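Local coordinates for protein delta (Bacillus subtilis, PDB 3ZH9) that probably acts as the wrench subunit that opens the ring-shaped beta dimer so that it can be loaded onto primed DNA for replication, at residues T44-E55 with F71-N82; A62-P70 with Y105-F115. All blocks are in the same frame, centred on the assembly; numbering follows the deposited sequence.

Interaction 1: residues T44-E55 with F71-N82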
# COMPACT_ATOMS: atom_id res chain seq x y z
N THR A 44 6.64 -20.18 -22.35
CA THR A 44 5.29 -20.73 -22.49
C THR A 44 4.22 -19.89 -21.76
O THR A 44 3.11 -20.36 -21.54
CB THR A 44 5.22 -22.20 -22.00
OG1 THR A 44 5.79 -22.30 -20.68
CG2 THR A 44 5.97 -23.13 -22.95
N LYS A 45 4.57 -18.66 -21.40
CA LYS A 45 3.69 -17.84 -20.56
C LYS A 45 2.37 -17.50 -21.26
O LYS A 45 1.33 -17.33 -20.60
CB LYS A 45 4.41 -16.57 -20.07
CG LYS A 45 3.98 -15.28 -20.77
CD LYS A 45 4.87 -14.10 -20.35
CE LYS A 45 4.20 -13.17 -19.34
N ASP A 46 2.40 -17.43 -22.58
CA ASP A 46 1.18 -17.19 -23.35
C ASP A 46 0.18 -18.34 -23.19
O ASP A 46 -1.04 -18.16 -23.35
CB ASP A 46 1.50 -17.04 -24.84
CG ASP A 46 2.57 -16.00 -25.09
OD1 ASP A 46 2.58 -14.96 -24.40
OD2 ASP A 46 3.40 -16.24 -25.99
N PHE A 47 0.69 -19.53 -22.89
CA PHE A 47 -0.13 -20.73 -22.86
C PHE A 47 -0.48 -21.16 -21.45
O PHE A 47 -1.52 -21.77 -21.22
CB PHE A 47 0.59 -21.87 -23.58
CG PHE A 47 1.25 -21.45 -24.85
CD1 PHE A 47 0.51 -20.87 -25.87
CD2 PHE A 47 2.61 -21.62 -25.03
CE1 PHE A 47 1.13 -20.47 -27.04
CE2 PHE A 47 3.22 -21.23 -26.20
CZ PHE A 47 2.48 -20.65 -27.20
N ASN A 48 0.39 -20.84 -20.49
CA ASN A 48 0.26 -21.41 -19.15
C ASN A 48 -0.04 -20.37 -18.07
O ASN A 48 0.02 -20.65 -16.87
CB ASN A 48 1.52 -22.20 -18.81
CG ASN A 48 1.69 -23.44 -19.67
OD1 ASN A 48 0.75 -24.20 -19.86
ND2 ASN A 48 2.89 -23.64 -20.21
N LEU A 49 -0.39 -19.17 -18.51
CA LEU A 49 -0.77 -18.12 -17.57
C LEU A 49 -2.07 -17.50 -18.03
O LEU A 49 -2.22 -17.16 -19.20
CB LEU A 49 0.32 -17.06 -17.49
CG LEU A 49 -0.01 -15.81 -16.66
CD1 LEU A 49 -0.49 -16.18 -15.25
CD2 LEU A 49 1.20 -14.90 -16.60
N SER A 50 -3.03 -17.37 -17.12
CA SER A 50 -4.28 -16.69 -17.46
C SER A 50 -4.70 -15.81 -16.30
O SER A 50 -4.61 -16.22 -15.13
CB SER A 50 -5.40 -17.68 -17.77
OG SER A 50 -4.91 -18.76 -18.54
N VAL A 51 -5.16 -14.61 -16.62
CA VAL A 51 -5.66 -13.68 -15.63
C VAL A 51 -7.10 -13.28 -15.95
O VAL A 51 -7.42 -12.86 -17.07
CB VAL A 51 -4.82 -12.41 -15.61
CG1 VAL A 51 -5.32 -11.48 -14.52
CG2 VAL A 51 -3.36 -12.77 -15.42
N PHE A 52 -7.98 -13.42 -14.96
CA PHE A 52 -9.36 -13.00 -15.13
C PHE A 52 -9.73 -11.94 -14.09
O PHE A 52 -9.15 -11.90 -13.01
CB PHE A 52 -10.30 -14.20 -15.02
CG PHE A 52 -10.03 -15.28 -16.05
CD1 PHE A 52 -9.04 -16.24 -15.83
CD2 PHE A 52 -10.75 -15.33 -17.23
CE1 PHE A 52 -8.79 -17.22 -16.76
CE2 PHE A 52 -10.50 -16.31 -18.18
CZ PHE A 52 -9.52 -17.27 -17.94
N ASP A 53 -10.70 -11.10 -14.42
CA ASP A 53 -11.24 -10.12 -13.47
C ASP A 53 -12.75 -10.35 -13.37
O ASP A 53 -13.49 -10.12 -14.33
CB ASP A 53 -10.91 -8.70 -13.94
CG ASP A 53 -11.33 -7.62 -12.95
OD1 ASP A 53 -12.22 -7.88 -12.10
OD2 ASP A 53 -10.78 -6.51 -13.04
N LEU A 54 -13.22 -10.81 -12.22
CA LEU A 54 -14.62 -11.18 -12.08
C LEU A 54 -15.57 -9.97 -12.13
O LEU A 54 -16.79 -10.14 -12.10
CB LEU A 54 -14.84 -12.00 -10.81
CG LEU A 54 -14.10 -13.33 -10.80
CD1 LEU A 54 -14.45 -14.14 -9.55
CD2 LEU A 54 -14.42 -14.13 -12.09
N GLU A 55 -15.02 -8.77 -12.20
CA GLU A 55 -15.83 -7.59 -12.44
C GLU A 55 -16.43 -7.64 -13.85
O GLU A 55 -17.48 -7.05 -14.10
CB GLU A 55 -15.00 -6.31 -12.30
CG GLU A 55 -14.38 -6.11 -10.93
CD GLU A 55 -15.37 -5.61 -9.89
OE1 GLU A 55 -16.60 -5.70 -10.12
OE2 GLU A 55 -14.91 -5.11 -8.84
N PHE A 71 0.64 -26.55 -21.08
CA PHE A 71 1.11 -26.78 -22.42
C PHE A 71 2.62 -26.66 -22.44
O PHE A 71 3.17 -25.58 -22.20
CB PHE A 71 0.45 -25.79 -23.39
CG PHE A 71 0.93 -25.90 -24.80
CD1 PHE A 71 0.71 -27.06 -25.53
CD2 PHE A 71 1.59 -24.85 -25.41
CE1 PHE A 71 1.14 -27.16 -26.83
CE2 PHE A 71 2.02 -24.95 -26.71
CZ PHE A 71 1.80 -26.10 -27.42
N MET A 72 3.28 -27.78 -22.71
CA MET A 72 4.74 -27.83 -22.73
C MET A 72 5.31 -27.20 -21.47
O MET A 72 6.24 -26.39 -21.52
CB MET A 72 5.28 -27.14 -23.97
CG MET A 72 4.87 -27.85 -25.26
SD MET A 72 5.42 -27.02 -26.75
CE MET A 72 4.86 -28.18 -28.00
N GLY A 73 4.73 -27.58 -20.34
CA GLY A 73 5.13 -27.08 -19.04
C GLY A 73 4.61 -28.03 -17.99
O GLY A 73 3.76 -28.87 -18.28
N GLU A 74 5.11 -27.89 -16.76
CA GLU A 74 4.71 -28.77 -15.67
C GLU A 74 3.44 -28.25 -15.01
O GLU A 74 2.62 -29.02 -14.53
CB GLU A 74 5.82 -28.88 -14.62
N ARG A 75 3.29 -26.93 -14.99
CA ARG A 75 2.17 -26.32 -14.28
C ARG A 75 1.59 -25.16 -15.05
O ARG A 75 2.25 -24.53 -15.87
CB ARG A 75 2.59 -25.84 -12.89
CG ARG A 75 2.59 -26.90 -11.80
CD ARG A 75 2.16 -26.29 -10.49
NE ARG A 75 2.50 -27.09 -9.31
CZ ARG A 75 3.71 -27.11 -8.75
NH1 ARG A 75 4.71 -26.40 -9.27
NH2 ARG A 75 3.92 -27.86 -7.68
N ARG A 76 0.34 -24.85 -14.72
CA ARG A 76 -0.41 -23.76 -15.30
C ARG A 76 -0.73 -22.80 -14.14
O ARG A 76 -0.83 -23.24 -13.00
CB ARG A 76 -1.67 -24.37 -15.92
CG ARG A 76 -2.80 -23.46 -16.22
CD ARG A 76 -3.96 -24.27 -16.77
NE ARG A 76 -3.67 -24.87 -18.07
CZ ARG A 76 -3.25 -24.18 -19.14
NH1 ARG A 76 -3.06 -22.88 -19.06
NH2 ARG A 76 -3.01 -24.81 -20.28
N LEU A 77 -0.83 -21.51 -14.42
CA LEU A 77 -1.20 -20.52 -13.41
C LEU A 77 -2.47 -19.80 -13.83
O LEU A 77 -2.54 -19.24 -14.92
CB LEU A 77 -0.08 -19.50 -13.19
CG LEU A 77 -0.32 -18.39 -12.16
CD1 LEU A 77 -0.70 -18.95 -10.79
CD2 LEU A 77 0.93 -17.52 -12.04
N VAL A 78 -3.47 -19.81 -12.96
CA VAL A 78 -4.73 -19.15 -13.28
C VAL A 78 -5.06 -18.16 -12.17
O VAL A 78 -5.19 -18.54 -11.00
CB VAL A 78 -5.91 -20.15 -13.43
CG1 VAL A 78 -7.23 -19.39 -13.50
CG2 VAL A 78 -5.72 -21.06 -14.65
N ILE A 79 -5.16 -16.89 -12.54
CA ILE A 79 -5.41 -15.83 -11.58
C ILE A 79 -6.81 -15.27 -11.76
O ILE A 79 -7.23 -14.93 -12.87
CB ILE A 79 -4.35 -14.73 -11.70
CG1 ILE A 79 -2.96 -15.32 -11.45
CG2 ILE A 79 -4.63 -13.58 -10.74
CD1 ILE A 79 -1.85 -14.36 -11.74
N VAL A 80 -7.54 -15.19 -10.66
CA VAL A 80 -8.92 -14.74 -10.66
C VAL A 80 -9.10 -13.60 -9.69
O VAL A 80 -9.13 -13.81 -8.47
CB VAL A 80 -9.87 -15.90 -10.28
CG1 VAL A 80 -11.29 -15.42 -10.26
CG2 VAL A 80 -9.72 -17.03 -11.26
N LYS A 81 -9.19 -12.38 -10.22
CA LYS A 81 -9.31 -11.19 -9.38
C LYS A 81 -10.76 -10.82 -9.03
O LYS A 81 -11.68 -11.07 -9.82
CB LYS A 81 -8.65 -9.99 -10.05
CG LYS A 81 -7.18 -10.17 -10.39
CD LYS A 81 -6.67 -8.94 -11.14
CE LYS A 81 -5.23 -9.11 -11.60
NZ LYS A 81 -4.88 -8.08 -12.62
N ASN A 82 -10.93 -10.22 -7.85
CA ASN A 82 -12.18 -9.56 -7.44
C ASN A 82 -13.42 -10.44 -7.27
O ASN A 82 -14.45 -10.18 -7.89
CB ASN A 82 -12.52 -8.40 -8.38
CG ASN A 82 -11.40 -7.40 -8.51
OD1 ASN A 82 -11.16 -6.86 -9.59
ND2 ASN A 82 -10.70 -7.15 -7.41
O HOH W 1 7.56 -24.21 -20.40
O HOH W 2 -3.52 -20.62 -17.37
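Strands L49-D53 and R76-K81 are the two beta arms of a beta-alpha-beta unit in the P-loop NTPase-like part of delta. They pair in parallel, their axes 12° apart. S50 and F52 each give their N and O to the partner strand: S50 N to L77 O, I79 N to S50 O, F52 N to I79 O and K81 N to F52 O. The bonds L77 N to N48 O and L54 N to K81 O close the two ends. Beyond the strands, N48 reads the backbone of F71 with both halves of its amide. OD1 takes F71 N on an in-plane lone pair at 2.7 Å, and ND2 gives to F71 O at 2.8 Å. With chi1 at -67°, CG lies beside the residue's own backbone N, and this turns the amide toward F71. An alanine here is likely to leave F71 N and O without these mates and the F71-G73 loop freer to move. Nearby, R76 NH1 reaches F47 O at 2.9 Å on a lone pair, while NE and NH2 bond T68 O and F69 O; water 2 joins NH1 to S50 OG and L77 O. N48 OD1 lies over one face of that guanidinium. The edge of F71 meets the face of F47 in a T-shaped pair, centroids 5.0 Å apart. Where the first strand ends, D53 OD1 accepts E55 N at 2.9 Å, an Asx turn, while L54 CD1 presses on V80 CG1 at a tight 3.5 Å. Strand 49-53 is one of two edge strands of the five-stranded sheet, and strand 113-119 bonds to strand 76-81 on its other side. Helix 25-39 packs on the face carrying L77 and I79; helix 59-66 packs on that of F52 and V80, where D65 bonds S50 OG.

Interaction 2: residues A62-P70 with Y105-F115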
# COMPACT_ATOMS: atom_id res chain seq x y z
N ALA A 62 -12.50 -19.12 -16.35
CA ALA A 62 -11.39 -19.29 -15.42
C ALA A 62 -11.29 -20.74 -14.98
O ALA A 62 -10.21 -21.31 -14.98
CB ALA A 62 -11.56 -18.38 -14.21
N ILE A 63 -12.41 -21.35 -14.63
CA ILE A 63 -12.41 -22.76 -14.26
C ILE A 63 -12.05 -23.68 -15.43
O ILE A 63 -11.33 -24.68 -15.25
CB ILE A 63 -13.75 -23.20 -13.63
CG1 ILE A 63 -14.00 -22.42 -12.33
CG2 ILE A 63 -13.76 -24.71 -13.37
CD1 ILE A 63 -15.42 -22.57 -11.80
N ALA A 64 -12.54 -23.36 -16.63
CA ALA A 64 -12.24 -24.18 -17.80
C ALA A 64 -10.74 -24.12 -18.10
O ALA A 64 -10.11 -25.12 -18.46
CB ALA A 64 -13.07 -23.74 -19.02
N ASP A 65 -10.16 -22.93 -17.95
CA ASP A 65 -8.71 -22.81 -18.05
C ASP A 65 -7.99 -23.65 -17.00
O ASP A 65 -6.99 -24.32 -17.30
CB ASP A 65 -8.26 -21.35 -17.90
CG ASP A 65 -8.29 -20.60 -19.23
OD1 ASP A 65 -9.29 -20.73 -19.97
OD2 ASP A 65 -7.30 -19.89 -19.53
N ALA A 66 -8.49 -23.62 -15.77
CA ALA A 66 -7.81 -24.28 -14.66
C ALA A 66 -7.81 -25.79 -14.92
O ALA A 66 -6.90 -26.51 -14.50
CB ALA A 66 -8.50 -23.97 -13.37
N GLU A 67 -8.82 -26.26 -15.63
CA GLU A 67 -8.95 -27.68 -15.87
C GLU A 67 -8.27 -28.14 -17.16
O GLU A 67 -8.39 -29.29 -17.56
CB GLU A 67 -10.41 -28.12 -15.76
CG GLU A 67 -10.70 -28.64 -14.35
CD GLU A 67 -12.14 -28.47 -13.93
OE1 GLU A 67 -12.96 -28.03 -14.77
OE2 GLU A 67 -12.45 -28.79 -12.76
N THR A 68 -7.51 -27.25 -17.78
CA THR A 68 -6.72 -27.58 -18.96
C THR A 68 -5.32 -27.99 -18.54
O THR A 68 -4.72 -27.36 -17.66
CB THR A 68 -6.60 -26.36 -19.89
OG1 THR A 68 -7.90 -25.92 -20.27
CG2 THR A 68 -5.80 -26.71 -21.14
N PHE A 69 -4.79 -29.05 -19.14
CA PHE A 69 -3.40 -29.43 -18.92
C PHE A 69 -2.48 -28.27 -19.27
O PHE A 69 -2.76 -27.50 -20.19
CB PHE A 69 -3.00 -30.64 -19.77
CG PHE A 69 -3.75 -31.90 -19.44
CD1 PHE A 69 -4.30 -32.09 -18.18
CD2 PHE A 69 -3.90 -32.90 -20.39
CE1 PHE A 69 -4.99 -33.25 -17.88
CE2 PHE A 69 -4.59 -34.07 -20.09
CZ PHE A 69 -5.13 -34.24 -18.83
N PRO A 70 -1.36 -28.15 -18.55
CA PRO A 70 -0.35 -27.18 -18.99
C PRO A 70 0.15 -27.55 -20.38
O PRO A 70 0.10 -28.71 -20.82
CB PRO A 70 0.78 -27.34 -17.96
CG PRO A 70 0.17 -28.07 -16.81
CD PRO A 70 -0.90 -28.94 -17.39
N TYR A 105 -14.70 -26.68 -7.82
CA TYR A 105 -13.30 -26.68 -8.26
C TYR A 105 -12.31 -26.67 -7.09
O TYR A 105 -11.38 -27.47 -7.08
CB TYR A 105 -12.97 -25.51 -9.21
CG TYR A 105 -11.52 -25.57 -9.63
CD1 TYR A 105 -11.12 -26.37 -10.70
CD2 TYR A 105 -10.54 -24.91 -8.92
CE1 TYR A 105 -9.79 -26.47 -11.07
CE2 TYR A 105 -9.20 -25.00 -9.27
CZ TYR A 105 -8.83 -25.78 -10.35
OH TYR A 105 -7.51 -25.88 -10.71
N ILE A 106 -12.47 -25.77 -6.13
CA ILE A 106 -11.47 -25.68 -5.06
C ILE A 106 -11.52 -26.91 -4.16
O ILE A 106 -10.54 -27.26 -3.52
CB ILE A 106 -11.58 -24.39 -4.19
CG1 ILE A 106 -12.67 -24.53 -3.14
CG2 ILE A 106 -11.73 -23.10 -5.06
CD1 ILE A 106 -12.62 -23.39 -2.14
N GLN A 107 -12.66 -27.59 -4.16
CA GLN A 107 -12.80 -28.82 -3.38
C GLN A 107 -12.12 -29.99 -4.07
O GLN A 107 -11.72 -30.95 -3.42
CB GLN A 107 -14.29 -29.10 -3.15
CG GLN A 107 -14.97 -27.97 -2.39
CD GLN A 107 -16.48 -28.11 -2.35
OE1 GLN A 107 -17.08 -28.88 -3.11
NE2 GLN A 107 -17.11 -27.36 -1.45
N SER A 108 -11.96 -29.90 -5.39
CA SER A 108 -11.29 -30.93 -6.16
C SER A 108 -10.54 -30.30 -7.33
O SER A 108 -10.99 -30.39 -8.48
CB SER A 108 -12.31 -31.95 -6.67
OG SER A 108 -11.67 -32.96 -7.43
N PRO A 109 -9.42 -29.61 -7.05
CA PRO A 109 -8.81 -28.75 -8.07
C PRO A 109 -7.88 -29.54 -8.97
O PRO A 109 -7.56 -30.69 -8.65
CB PRO A 109 -8.03 -27.73 -7.23
CG PRO A 109 -7.61 -28.54 -6.00
CD PRO A 109 -8.75 -29.50 -5.74
N ALA A 110 -7.46 -28.96 -10.09
CA ALA A 110 -6.61 -29.69 -11.02
C ALA A 110 -5.18 -29.68 -10.50
O ALA A 110 -4.65 -28.62 -10.18
CB ALA A 110 -6.67 -29.06 -12.40
N PRO A 111 -4.56 -30.86 -10.41
CA PRO A 111 -3.27 -30.95 -9.71
C PRO A 111 -2.15 -30.21 -10.45
O PRO A 111 -1.13 -29.83 -9.86
CB PRO A 111 -3.00 -32.45 -9.67
CG PRO A 111 -3.75 -33.00 -10.86
CD PRO A 111 -4.98 -32.15 -10.98
N TYR A 112 -2.37 -29.98 -11.74
CA TYR A 112 -1.37 -29.35 -12.59
C TYR A 112 -1.55 -27.84 -12.70
O TYR A 112 -0.80 -27.15 -13.39
CB TYR A 112 -1.45 -29.99 -13.98
CG TYR A 112 -2.88 -30.22 -14.43
CD1 TYR A 112 -3.66 -29.18 -14.94
CD2 TYR A 112 -3.46 -31.49 -14.35
CE1 TYR A 112 -4.97 -29.41 -15.36
CE2 TYR A 112 -4.76 -31.73 -14.76
CZ TYR A 112 -5.52 -30.70 -15.27
OH TYR A 112 -6.81 -30.96 -15.68
N THR A 113 -2.57 -27.33 -12.02
CA THR A 113 -2.89 -25.91 -12.03
C THR A 113 -2.66 -25.29 -10.65
O THR A 113 -2.98 -25.89 -9.62
CB THR A 113 -4.38 -25.69 -12.42
OG1 THR A 113 -4.56 -26.00 -13.80
CG2 THR A 113 -4.82 -24.25 -12.18
N VAL A 114 -2.06 -24.11 -10.64
CA VAL A 114 -2.09 -23.26 -9.45
C VAL A 114 -3.15 -22.17 -9.66
O VAL A 114 -3.03 -21.31 -10.55
CB VAL A 114 -0.71 -22.63 -9.15
CG1 VAL A 114 -0.79 -21.72 -7.90
CG2 VAL A 114 0.35 -23.74 -9.00
N PHE A 115 -4.19 -22.22 -8.84
CA PHE A 115 -5.35 -21.34 -8.95
C PHE A 115 -5.30 -20.30 -7.81
O PHE A 115 -5.36 -20.66 -6.62
CB PHE A 115 -6.62 -22.18 -8.81
CG PHE A 115 -7.89 -21.47 -9.16
CD1 PHE A 115 -8.59 -20.75 -8.18
CD2 PHE A 115 -8.43 -21.53 -10.45
CE1 PHE A 115 -9.78 -20.09 -8.50
CE2 PHE A 115 -9.61 -20.89 -10.76
CZ PHE A 115 -10.29 -20.16 -9.78
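The Y112 ring is held between two residues: F69 CD1 stands 3.4 Å above one face, toward the rim, and A110 CB sits over the opposite face. F69 comes edge-on, its plane at 85° to Y112 in an offset edge-to-face pair, and its CA also makes a CH-pi contact over the tyrosine. E67 O lies at the Y112 edge, near the ring plane. P70 CD packs obliquely against the same ring and touches Y112 CB at 3.6 Å. With CG between the backbone N and the carbonyl carbon (chi1 41°), the Y112 ring is turned toward F69 and P70. The second tyrosine, Y105, has P109 CA over one face and the E67 carboxylate at its edge, OE2 3.4 Å from CD1; A66 CB meets it obliquely, 3.5 Å from CZ. The same methyl meets the edge of the F115 ring at CD2, 3.8 Å away.

Two hydroxyls face the carbonyls where helix 59-66 runs out. T113 OG1 approaches A66 O, though the modelled separation is too short to be taken literally, and Y112 OH donates to E67 O at 3.0 Å from well above the carbonyl plane. Y105 OH accepts A110 N at 3.1 Å, linking the end of helix 99-107 to the turn that follows it. The chemistry is thus mixed: aromatic and methyl surfaces do the packing, while hydroxyls from the 105-115 segment probably take up main-chain oxygens at the end of helix 59-66.

Overall arrangement
From the N terminus, the chain runs through strand 49-53, crosses helix 59-66, and returns through the F71 loop into strand 76-81; interaction 1 closes this excursion of 15 residues between its segments. Interaction 2 starts inside that excursion, at the end of helix 59-66, and closes a longer one of 34 residues that takes in strand 76-81 and most of helix 99-107 before strand 113-119. The two contacts therefore cross rather than nest. They meet at R76, whose NE and NH2 probably bond T68 O and F69 O. Together they join three neighbouring strands to the C-terminal ends of helices 59-66 and 99-107.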